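Local coordinates for major capsid protein (Faustovirus, PDB 5J7O) that forms the capsid shell of a large double-stranded DNA virus, as the double jelly-roll subunit of a trimeric building block, at residues 149-160 with 339-350; 220-228 with 293-301. All coordinates share one frame; numbering follows the deposited sequence.

Contact 1 (149-160 with 339-350); sequences VYTLYTQSYVNQ and NLFLQTTVETLL
Thr154 and Thr345 face each other midway along an antiparallel pair of strands, 149-158 and 341-350, inner neighbours in a mixed sheet that lies far from the centre of this double jelly-roll subunit. Ten backbone N-H...O bonds knit the pair into an unbroken ladder. Thr345 sets OG1 between its backbone N and carbonyl carbon (chi1 50°), which carries the hydroxyl to Thr154 O at 2.6 Å. It donates from above the carbonyl plane, whereas Thr345 N reaches the same Thr154 O nearly head-on at 2.8 Å, so one oxygen is gripped twice by a single residue.

On the same face Leu152 and Glu347 run alongside each other, with Leu152 CD2 3.6 Å from Glu347 OE2. A water that meets the Thr154 hydroxyl donates to Glu347 OE2 at 2.9 Å; the other carboxylate oxygen, OE1, bonds to the hydroxyl of Tyr367 on strand 364-375. Both oxygens are therefore held, which should fix the rotation of the carboxylate.

The other face combines polar and apolar contacts. Gln155 extends beyond CG and aims NE2 at Thr344 OG1 (3.2 Å, 162° at the hydrogen), with the oxygen close to the amide plane; Thr263 of the second subunit packs against this glutamine. Tyr157 lays CE1 3.6 Å from Leu342 CD1, and its hydroxyl is tied to Ala121 O. Nearer the middle of the pair, Val346 CG2 meets Tyr153 CD2, the two side chains running the same way.

Where the strands give way to loops, Phe341 presents its ring edge to residues 158-160, while Ile241 of the third subunit packs on the same side chain. Phe341 CE2 comes within 3.3 Å of Gln160 N, and that N-H is spent on the side-chain oxygen of Asn339, at 2.7 Å from OD1.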
loop_
_atom_site.group_PDB
_atom_site.type_symbol
_atom_site.label_atom_id
_atom_site.label_comp_id
_atom_site.label_asym_id
_atom_site.label_seq_id
_atom_site.Cartn_x
_atom_site.Cartn_y
_atom_site.Cartn_z
ATOM N N VAL B 149 9.075 -22.608 -46.091
ATOM C CA VAL B 149 9.429 -21.675 -45.029
ATOM C C VAL B 149 10.929 -21.764 -44.786
ATOM O O VAL B 149 11.452 -22.831 -44.442
ATOM C CB VAL B 149 8.646 -21.964 -43.739
ATOM C CG1 VAL B 149 9.208 -21.146 -42.586
ATOM C CG2 VAL B 149 7.169 -21.661 -43.935
ATOM N N TYR B 150 11.618 -20.644 -44.972
ATOM C CA TYR B 150 13.026 -20.505 -44.634
ATOM C C TYR B 150 13.111 -19.778 -43.297
ATOM O O TYR B 150 12.687 -18.623 -43.189
ATOM C CB TYR B 150 13.766 -19.741 -45.733
ATOM C CG TYR B 150 15.257 -19.570 -45.530
ATOM C CD1 TYR B 150 16.128 -20.644 -45.673
ATOM C CD2 TYR B 150 15.796 -18.326 -45.230
ATOM C CE1 TYR B 150 17.492 -20.486 -45.503
ATOM C CE2 TYR B 150 17.158 -18.159 -45.057
ATOM C CZ TYR B 150 18.001 -19.241 -45.196
ATOM O OH TYR B 150 19.357 -19.076 -45.024
ATOM N N THR B 151 13.629 -20.461 -42.280
ATOM C CA THR B 151 13.677 -19.933 -40.921
ATOM C C THR B 151 15.102 -19.499 -40.608
ATOM O O THR B 151 16.019 -20.326 -40.600
ATOM C CB THR B 151 13.194 -20.974 -39.911
ATOM O OG1 THR B 151 11.868 -21.394 -40.255
ATOM C CG2 THR B 151 13.181 -20.384 -38.510
ATOM N N LEU B 152 15.281 -18.207 -40.342
ATOM C CA LEU B 152 16.595 -17.605 -40.152
ATOM C C LEU B 152 16.733 -17.141 -38.707
ATOM O O LEU B 152 15.931 -16.329 -38.233
ATOM C CB LEU B 152 16.797 -16.433 -41.112
ATOM C CG LEU B 152 18.201 -15.831 -41.184
ATOM C CD1 LEU B 152 19.143 -16.754 -41.942
ATOM C CD2 LEU B 152 18.160 -14.451 -41.822
ATOM N N TYR B 153 17.753 -17.647 -38.018
ATOM C CA TYR B 153 18.032 -17.302 -36.631
ATOM C C TYR B 153 19.239 -16.376 -36.579
ATOM O O TYR B 153 20.307 -16.713 -37.098
ATOM C CB TYR B 153 18.302 -18.554 -35.792
ATOM C CG TYR B 153 17.254 -19.640 -35.911
ATOM C CD1 TYR B 153 17.307 -20.573 -36.938
ATOM C CD2 TYR B 153 16.224 -19.742 -34.985
ATOM C CE1 TYR B 153 16.357 -21.572 -37.047
ATOM C CE2 TYR B 153 15.270 -20.739 -35.084
ATOM C CZ TYR B 153 15.342 -21.651 -36.117
ATOM O OH TYR B 153 14.394 -22.643 -36.221
ATOM N N THR B 154 19.074 -15.219 -35.941
ATOM C CA THR B 154 20.160 -14.262 -35.779
ATOM C C THR B 154 20.226 -13.821 -34.326
ATOM O O THR B 154 19.202 -13.477 -33.729
ATOM C CB THR B 154 19.979 -13.040 -36.688
ATOM O OG1 THR B 154 19.717 -13.471 -38.028
ATOM C CG2 THR B 154 21.235 -12.177 -36.676
ATOM N N GLN B 155 21.431 -13.837 -33.760
ATOM C CA GLN B 155 21.673 -13.357 -32.409
ATOM C C GLN B 155 22.848 -12.390 -32.420
ATOM O O GLN B 155 23.847 -12.622 -33.108
ATOM C CB GLN B 155 21.945 -14.513 -31.438
ATOM C CG GLN B 155 20.720 -15.357 -31.125
ATOM C CD GLN B 155 21.008 -16.456 -30.122
ATOM O OE1 GLN B 155 21.741 -17.401 -30.411
ATOM N NE2 GLN B 155 20.433 -16.335 -28.930
ATOM N N SER B 156 22.720 -11.306 -31.661
ATOM C CA SER B 156 23.756 -10.287 -31.593
ATOM C C SER B 156 23.667 -9.585 -30.245
ATOM O O SER B 156 22.814 -9.901 -29.410
ATOM C CB SER B 156 23.628 -9.292 -32.751
ATOM O OG SER B 156 22.364 -8.652 -32.739
ATOM N N TYR B 157 24.564 -8.626 -30.035
ATOM C CA TYR B 157 24.591 -7.822 -28.822
ATOM C C TYR B 157 24.335 -6.364 -29.170
ATOM O O TYR B 157 24.893 -5.840 -30.140
ATOM C CB TYR B 157 25.928 -7.956 -28.089
ATOM C CG TYR B 157 26.209 -9.351 -27.584
ATOM C CD1 TYR B 157 25.437 -9.913 -26.576
ATOM C CD2 TYR B 157 27.251 -10.103 -28.108
ATOM C CE1 TYR B 157 25.691 -11.188 -26.109
ATOM C CE2 TYR B 157 27.515 -11.377 -27.647
ATOM C CZ TYR B 157 26.731 -11.914 -26.648
ATOM O OH TYR B 157 26.989 -13.185 -26.186
ATOM N N VAL B 158 23.486 -5.714 -28.374
ATOM C CA VAL B 158 23.138 -4.314 -28.567
ATOM C C VAL B 158 23.143 -3.615 -27.214
ATOM O O VAL B 158 23.074 -4.249 -26.160
ATOM C CB VAL B 158 21.760 -4.140 -29.246
ATOM C CG1 VAL B 158 21.806 -4.613 -30.690
ATOM C CG2 VAL B 158 20.687 -4.890 -28.468
ATOM N N ASN B 159 23.238 -2.289 -27.257
ATOM C CA ASN B 159 22.995 -1.472 -26.079
ATOM C C ASN B 159 21.516 -1.089 -26.061
ATOM O O ASN B 159 20.724 -1.574 -26.874
ATOM C CB ASN B 159 23.928 -0.261 -26.060
ATOM C CG ASN B 159 23.912 0.516 -27.362
ATOM O OD1 ASN B 159 23.083 0.271 -28.239
ATOM N ND2 ASN B 159 24.833 1.466 -27.492
ATOM N N GLN B 160 21.118 -0.216 -25.129
ATOM C CA GLN B 160 19.705 0.140 -25.027
ATOM C C GLN B 160 19.212 0.819 -26.299
ATOM O O GLN B 160 18.090 0.560 -26.753
ATOM C CB GLN B 160 19.459 1.041 -23.818
ATOM C CG GLN B 160 17.981 1.355 -23.617
ATOM C CD GLN B 160 17.726 2.350 -22.507
ATOM O OE1 GLN B 160 18.429 3.353 -22.379
ATOM N NE2 GLN B 160 16.711 2.078 -21.694
ATOM N N ASN B 339 24.540 -2.017 -19.760
ATOM C CA ASN B 339 23.981 -1.588 -21.043
ATOM C C ASN B 339 24.465 -2.505 -22.169
ATOM O O ASN B 339 25.091 -2.083 -23.142
ATOM C CB ASN B 339 24.340 -0.132 -21.315
ATOM C CG ASN B 339 23.544 0.460 -22.461
ATOM O OD1 ASN B 339 22.442 0.006 -22.765
ATOM N ND2 ASN B 339 24.101 1.478 -23.107
ATOM N N LEU B 340 24.158 -3.791 -22.014
ATOM C CA LEU B 340 24.524 -4.806 -22.996
ATOM C C LEU B 340 23.414 -5.843 -23.032
ATOM O O LEU B 340 23.106 -6.454 -22.005
ATOM C CB LEU B 340 25.865 -5.456 -22.645
ATOM C CG LEU B 340 26.429 -6.479 -23.633
ATOM C CD1 LEU B 340 26.873 -5.801 -24.921
ATOM C CD2 LEU B 340 27.577 -7.252 -23.001
ATOM N N PHE B 341 22.817 -6.039 -24.205
ATOM C CA PHE B 341 21.655 -6.902 -24.352
ATOM C C PHE B 341 21.873 -7.885 -25.490
ATOM O O PHE B 341 22.413 -7.524 -26.540
ATOM C CB PHE B 341 20.387 -6.082 -24.617
ATOM C CG PHE B 341 20.168 -4.970 -23.632
ATOM C CD1 PHE B 341 19.458 -5.192 -22.464
ATOM C CD2 PHE B 341 20.674 -3.703 -23.874
ATOM C CE1 PHE B 341 19.257 -4.170 -21.556
ATOM C CE2 PHE B 341 20.477 -2.679 -22.970
ATOM C CZ PHE B 341 19.767 -2.912 -21.809
ATOM N N LEU B 342 21.448 -9.128 -25.276
ATOM C CA LEU B 342 21.482 -10.151 -26.312
ATOM C C LEU B 342 20.195 -10.077 -27.124
ATOM O O LEU B 342 19.104 -10.300 -26.588
ATOM C CB LEU B 342 21.648 -11.542 -25.702
ATOM C CG LEU B 342 21.561 -12.710 -26.690
ATOM C CD1 LEU B 342 22.819 -12.803 -27.541
ATOM C CD2 LEU B 342 21.295 -14.020 -25.968
ATOM N N GLN B 343 20.323 -9.763 -28.409
ATOM C CA GLN B 343 19.178 -9.687 -29.307
ATOM C C GLN B 343 18.965 -11.047 -29.960
ATOM O O GLN B 343 19.850 -11.547 -30.661
ATOM C CB GLN B 343 19.392 -8.605 -30.365
ATOM C CG GLN B 343 18.297 -8.538 -31.416
ATOM C CD GLN B 343 18.505 -7.405 -32.398
ATOM O OE1 GLN B 343 19.465 -6.642 -32.289
ATOM N NE2 GLN B 343 17.603 -7.285 -33.363
ATOM N N THR B 344 17.799 -11.644 -29.726
ATOM C CA THR B 344 17.429 -12.928 -30.314
ATOM C C THR B 344 16.338 -12.677 -31.347
ATOM O O THR B 344 15.219 -12.291 -30.992
ATOM C CB THR B 344 16.955 -13.908 -29.243
ATOM O OG1 THR B 344 18.057 -14.273 -28.403
ATOM C CG2 THR B 344 16.373 -15.162 -29.885
ATOM N N THR B 345 16.661 -12.898 -32.619
ATOM C CA THR B 345 15.744 -12.634 -33.719
ATOM C C THR B 345 15.529 -13.895 -34.541
ATOM O O THR B 345 16.494 -14.557 -34.940
ATOM C CB THR B 345 16.267 -11.512 -34.620
ATOM O OG1 THR B 345 17.628 -11.775 -34.975
ATOM C CG2 THR B 345 16.185 -10.183 -33.907
ATOM N N VAL B 346 14.263 -14.220 -34.791
ATOM C CA VAL B 346 13.876 -15.284 -35.709
ATOM C C VAL B 346 13.065 -14.661 -36.833
ATOM O O VAL B 346 12.093 -13.939 -36.576
ATOM C CB VAL B 346 13.068 -16.390 -35.004
ATOM C CG1 VAL B 346 12.567 -17.405 -36.023
ATOM C CG2 VAL B 346 13.911 -17.073 -33.941
ATOM N N GLU B 347 13.470 -14.925 -38.071
ATOM C CA GLU B 347 12.749 -14.472 -39.251
ATOM C C GLU B 347 12.324 -15.685 -40.063
ATOM O O GLU B 347 13.128 -16.592 -40.299
ATOM C CB GLU B 347 13.607 -13.538 -40.108
ATOM C CG GLU B 347 13.994 -12.243 -39.422
ATOM C CD GLU B 347 15.081 -11.497 -40.169
ATOM O OE1 GLU B 347 14.766 -10.510 -40.867
ATOM O OE2 GLU B 347 16.255 -11.908 -40.064
ATOM N N THR B 348 11.062 -15.702 -40.480
ATOM C CA THR B 348 10.529 -16.752 -41.336
ATOM C C THR B 348 10.157 -16.149 -42.683
ATOM O O THR B 348 9.483 -15.114 -42.740
ATOM C CB THR B 348 9.310 -17.423 -40.700
ATOM O OG1 THR B 348 8.290 -16.446 -40.463
ATOM C CG2 THR B 348 9.691 -18.084 -39.382
ATOM N N LEU B 349 10.605 -16.789 -43.759
ATOM C CA LEU B 349 10.326 -16.349 -45.122
ATOM C C LEU B 349 9.530 -17.441 -45.824
ATOM O O LEU B 349 10.053 -18.532 -46.074
ATOM C CB LEU B 349 11.614 -16.039 -45.884
ATOM C CG LEU B 349 12.347 -14.729 -45.578
ATOM C CD1 LEU B 349 13.146 -14.824 -44.286
ATOM C CD2 LEU B 349 13.247 -14.343 -46.743
ATOM N N LEU B 350 8.272 -17.146 -46.141
ATOM C CA LEU B 350 7.409 -18.085 -46.855
ATOM C C LEU B 350 7.475 -17.757 -48.341
ATOM O O LEU B 350 6.800 -16.842 -48.820
ATOM C CB LEU B 350 5.979 -18.016 -46.329
ATOM C CG LEU B 350 4.919 -18.829 -47.080
ATOM C CD1 LEU B 350 5.266 -20.309 -47.084
ATOM C CD2 LEU B 350 3.540 -18.599 -46.480
HETATM O O HOH W 1 17.257 -14.010 -38.397
HETATM O O HOH W 2 20.319 -10.281 -33.709
#

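Contact 2 (220-228 with 293-301); sequences TGWKRLIGQ and LNMFVPLLF
Leu225, at the C-terminal end of helix 220-225, meets Phe296 on strand 293-298, the two axes approaching to 7.7 Å with their directions 115° apart. The backbones touch through a single weak hydrogen bond, from Phe296 N to Leu225 O at 2.9 Å. Ile226 then leaves the helical conformation; Gly227 has positive phi and still lies against Leu293 and Met295.

Leu225 is the main wedge, its CB 3.2 Å from Phe296 O. With CG anti to the carbonyl carbon (chi1 -72°), its branches part along the strand: CD2 of Leu225 packs on Phe296 CB at 3.7 Å, while CD1 of Leu225 reaches Pro298 CG at 3.9 Å.

The strand beside this helix end is hydrogen-bonded to strand 99-109 in an antiparallel sheet that probably belongs to one of the two jelly rolls. The contact thus sets the C-terminal end of helix 216-225 against the side of strand 293-298 turned away from strand 99-109. Phe296 turns its ring into that framework, stacking on His106 and meeting Tyr395 edge-to-face.

With chi1 at 171°, CG opposite the backbone N, the Trp222 indole reaches Pro298 and Leu300, at and beyond the end of the strand. Its CZ3 comes to 4.0 Å from Pro298 CG and CH2 to 4.1 Å from Leu300 CD2, the Leu300 and Trp222 side chains crossing at about a right angle. Ile226 CD1 sits over one indole face, offset toward the rim; NE1 is bonded to Asn210. Trp551 of the second subunit also meets this indole and packs on Pro298, making the cluster part of a subunit interface.

At the other end Met295, extended as far as SD, brings SD 3.4 Å from Ile226 O and CG against the backbone N of Gly227, where the chain carries no CB in the way of the sulfur.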
loop_
_atom_site.group_PDB
_atom_site.type_symbol
_atom_site.label_atom_id
_atom_site.label_comp_id
_atom_site.label_asym_id
_atom_site.label_seq_id
_atom_site.Cartn_x
_atom_site.Cartn_y
_atom_site.Cartn_z
ATOM N N THR B 220 8.277 3.058 5.262
ATOM C CA THR B 220 9.101 3.908 4.404
ATOM C C THR B 220 10.371 4.352 5.122
ATOM O O THR B 220 11.473 4.265 4.569
ATOM C CB THR B 220 8.296 5.117 3.926
ATOM O OG1 THR B 220 7.341 4.698 2.943
ATOM C CG2 THR B 220 9.211 6.172 3.319
ATOM N N GLY B 221 10.236 4.823 6.363
ATOM C CA GLY B 221 11.415 5.193 7.128
ATOM C C GLY B 221 12.298 4.002 7.445
ATOM O O GLY B 221 13.527 4.107 7.425
ATOM N N TRP B 222 11.685 2.853 7.736
ATOM C CA TRP B 222 12.449 1.640 8.014
ATOM C C TRP B 222 13.305 1.242 6.817
ATOM O O TRP B 222 14.494 0.936 6.963
ATOM C CB TRP B 222 11.495 0.511 8.406
ATOM C CG TRP B 222 12.125 -0.849 8.519
ATOM C CD1 TRP B 222 11.980 -1.892 7.653
ATOM C CD2 TRP B 222 12.983 -1.316 9.568
ATOM N NE1 TRP B 222 12.697 -2.977 8.092
ATOM C CE2 TRP B 222 13.324 -2.649 9.266
ATOM C CE3 TRP B 222 13.501 -0.736 10.730
ATOM C CZ2 TRP B 222 14.156 -3.410 10.083
ATOM C CZ3 TRP B 222 14.328 -1.494 11.539
ATOM C CH2 TRP B 222 14.646 -2.816 11.213
ATOM N N LYS B 223 12.715 1.249 5.618
ATOM C CA LYS B 223 13.469 0.896 4.419
ATOM C C LYS B 223 14.622 1.864 4.183
ATOM O O LYS B 223 15.714 1.452 3.773
ATOM C CB LYS B 223 12.542 0.862 3.204
ATOM C CG LYS B 223 11.620 -0.346 3.162
ATOM C CD LYS B 223 10.795 -0.362 1.885
ATOM C CE LYS B 223 10.045 -1.675 1.731
ATOM N NZ LYS B 223 9.205 -1.695 0.501
ATOM N N ARG B 224 14.403 3.156 4.438
ATOM C CA ARG B 224 15.469 4.132 4.238
ATOM C C ARG B 224 16.581 3.969 5.267
ATOM O O ARG B 224 17.743 4.273 4.973
ATOM C CB ARG B 224 14.904 5.552 4.285
ATOM C CG ARG B 224 13.897 5.857 3.185
ATOM C CD ARG B 224 13.881 7.339 2.847
ATOM N NE ARG B 224 12.968 7.641 1.747
ATOM C CZ ARG B 224 11.916 8.447 1.844
ATOM N NH1 ARG B 224 11.643 9.052 2.991
ATOM N NH2 ARG B 224 11.143 8.659 0.788
ATOM N N LEU B 225 16.252 3.492 6.470
ATOM C CA LEU B 225 17.276 3.288 7.489
ATOM C C LEU B 225 18.244 2.181 7.093
ATOM O O LEU B 225 19.452 2.286 7.337
ATOM C CB LEU B 225 16.625 2.966 8.834
ATOM C CG LEU B 225 15.909 4.103 9.564
ATOM C CD1 LEU B 225 15.206 3.577 10.807
ATOM C CD2 LEU B 225 16.888 5.205 9.924
ATOM N N ILE B 226 17.737 1.113 6.476
ATOM C CA ILE B 226 18.541 -0.063 6.172
ATOM C C ILE B 226 18.935 -0.127 4.699
ATOM O O ILE B 226 19.419 -1.163 4.237
ATOM C CB ILE B 226 17.815 -1.347 6.600
ATOM C CG1 ILE B 226 16.452 -1.440 5.912
ATOM C CG2 ILE B 226 17.655 -1.384 8.112
ATOM C CD1 ILE B 226 15.585 -2.559 6.433
ATOM N N GLY B 227 18.732 0.954 3.950
ATOM C CA GLY B 227 19.235 1.028 2.592
ATOM C C GLY B 227 18.427 0.304 1.541
ATOM O O GLY B 227 18.968 -0.021 0.480
ATOM N N GLN B 228 17.150 0.035 1.797
ATOM C CA GLN B 228 16.270 -0.552 0.795
ATOM C C GLN B 228 15.602 0.563 0.002
ATOM O O GLN B 228 15.094 1.527 0.584
ATOM C CB GLN B 228 15.220 -1.449 1.451
ATOM C CG GLN B 228 14.166 -1.996 0.493
ATOM C CD GLN B 228 14.711 -3.060 -0.442
ATOM O OE1 GLN B 228 15.819 -3.565 -0.255
ATOM N NE2 GLN B 228 13.927 -3.409 -1.457
ATOM N N LEU B 293 26.136 4.812 -0.238
ATOM C CA LEU B 293 25.014 4.284 0.525
ATOM C C LEU B 293 25.164 4.677 1.990
ATOM O O LEU B 293 26.158 4.327 2.635
ATOM C CB LEU B 293 24.934 2.767 0.373
ATOM C CG LEU B 293 23.690 2.104 0.967
ATOM C CD1 LEU B 293 22.430 2.673 0.334
ATOM C CD2 LEU B 293 23.747 0.595 0.787
ATOM N N ASN B 294 24.179 5.404 2.510
ATOM C CA ASN B 294 24.161 5.835 3.902
ATOM C C ASN B 294 23.009 5.143 4.614
ATOM O O ASN B 294 21.851 5.276 4.205
ATOM C CB ASN B 294 24.026 7.353 4.006
ATOM C CG ASN B 294 25.295 8.077 3.613
ATOM O OD1 ASN B 294 26.150 8.355 4.454
ATOM N ND2 ASN B 294 25.427 8.387 2.329
ATOM N N MET B 295 23.330 4.408 5.674
ATOM C CA MET B 295 22.340 3.673 6.442
ATOM C C MET B 295 22.460 4.039 7.913
ATOM O O MET B 295 23.553 4.307 8.417
ATOM C CB MET B 295 22.509 2.157 6.264
ATOM C CG MET B 295 22.402 1.692 4.818
ATOM S SD MET B 295 22.666 -0.080 4.604
ATOM C CE MET B 295 24.373 -0.245 5.120
ATOM N N PHE B 296 21.317 4.066 8.591
ATOM C CA PHE B 296 21.238 4.185 10.044
ATOM C C PHE B 296 20.543 2.917 10.528
ATOM O O PHE B 296 19.316 2.869 10.632
ATOM C CB PHE B 296 20.489 5.449 10.475
ATOM C CG PHE B 296 21.357 6.674 10.558
ATOM C CD1 PHE B 296 21.695 7.377 9.415
ATOM C CD2 PHE B 296 21.824 7.129 11.780
ATOM C CE1 PHE B 296 22.490 8.508 9.487
ATOM C CE2 PHE B 296 22.618 8.258 11.860
ATOM C CZ PHE B 296 22.951 8.949 10.713
ATOM N N VAL B 297 21.333 1.886 10.811
ATOM C CA VAL B 297 20.800 0.579 11.180
ATOM C C VAL B 297 20.494 0.575 12.675
ATOM O O VAL B 297 21.419 0.685 13.492
ATOM C CB VAL B 297 21.775 -0.550 10.817
ATOM C CG1 VAL B 297 21.168 -1.904 11.152
ATOM C CG2 VAL B 297 22.139 -0.478 9.341
ATOM N N PRO B 298 19.231 0.451 13.070
ATOM C CA PRO B 298 18.911 0.404 14.499
ATOM C C PRO B 298 19.341 -0.915 15.118
ATOM O O PRO B 298 19.307 -1.971 14.480
ATOM C CB PRO B 298 17.384 0.555 14.531
ATOM C CG PRO B 298 16.995 1.017 13.145
ATOM C CD PRO B 298 18.021 0.432 12.234
ATOM N N LEU B 299 19.750 -0.845 16.382
ATOM C CA LEU B 299 20.143 -2.030 17.137
ATOM C C LEU B 299 18.924 -2.533 17.902
ATOM O O LEU B 299 18.427 -1.859 18.810
ATOM C CB LEU B 299 21.308 -1.716 18.071
ATOM C CG LEU B 299 22.558 -1.171 17.372
ATOM C CD1 LEU B 299 23.746 -1.151 18.320
ATOM C CD2 LEU B 299 22.881 -1.970 16.115
ATOM N N LEU B 300 18.448 -3.721 17.534
ATOM C CA LEU B 300 17.130 -4.204 17.946
ATOM C C LEU B 300 17.194 -4.928 19.295
ATOM O O LEU B 300 16.797 -6.084 19.432
ATOM C CB LEU B 300 16.553 -5.111 16.865
ATOM C CG LEU B 300 16.701 -4.625 15.422
ATOM C CD1 LEU B 300 16.654 -5.799 14.456
ATOM C CD2 LEU B 300 15.623 -3.609 15.079
ATOM N N PHE B 301 17.691 -4.220 20.304
ATOM C CA PHE B 301 17.710 -4.748 21.659
ATOM C C PHE B 301 16.472 -4.290 22.431
ATOM O O PHE B 301 15.727 -3.407 22.001
ATOM C CB PHE B 301 18.983 -4.323 22.390
ATOM C CG PHE B 301 20.236 -4.960 21.854
ATOM C CD1 PHE B 301 20.428 -6.329 21.946
ATOM C CD2 PHE B 301 21.231 -4.186 21.281
ATOM C CE1 PHE B 301 21.582 -6.915 21.460
ATOM C CE2 PHE B 301 22.388 -4.767 20.795
ATOM C CZ PHE B 301 22.563 -6.134 20.885
#

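How the contacts relate
Contact 2 is nested within the chain loop that contact 1 closes: strand 149-158 comes first, then helix 216-225, strand 293-298 and finally strand 341-351. The two sites share no sheet. Their centres stand 44 Å apart, with about 21 Å between nearest atoms. Contact 2 lies in the buried body of the subunit, its centre 13 Å from that of the chain, where a helix meets a sheet of the subunit body; the centre of contact 1 lies 37 Å from the chain centre, in the sheet that also takes in strands 473-490 and 503-521 from much later in the sequence. Both touch the second subunit, so trimer contacts are made at the body and at the outlying sheet alike.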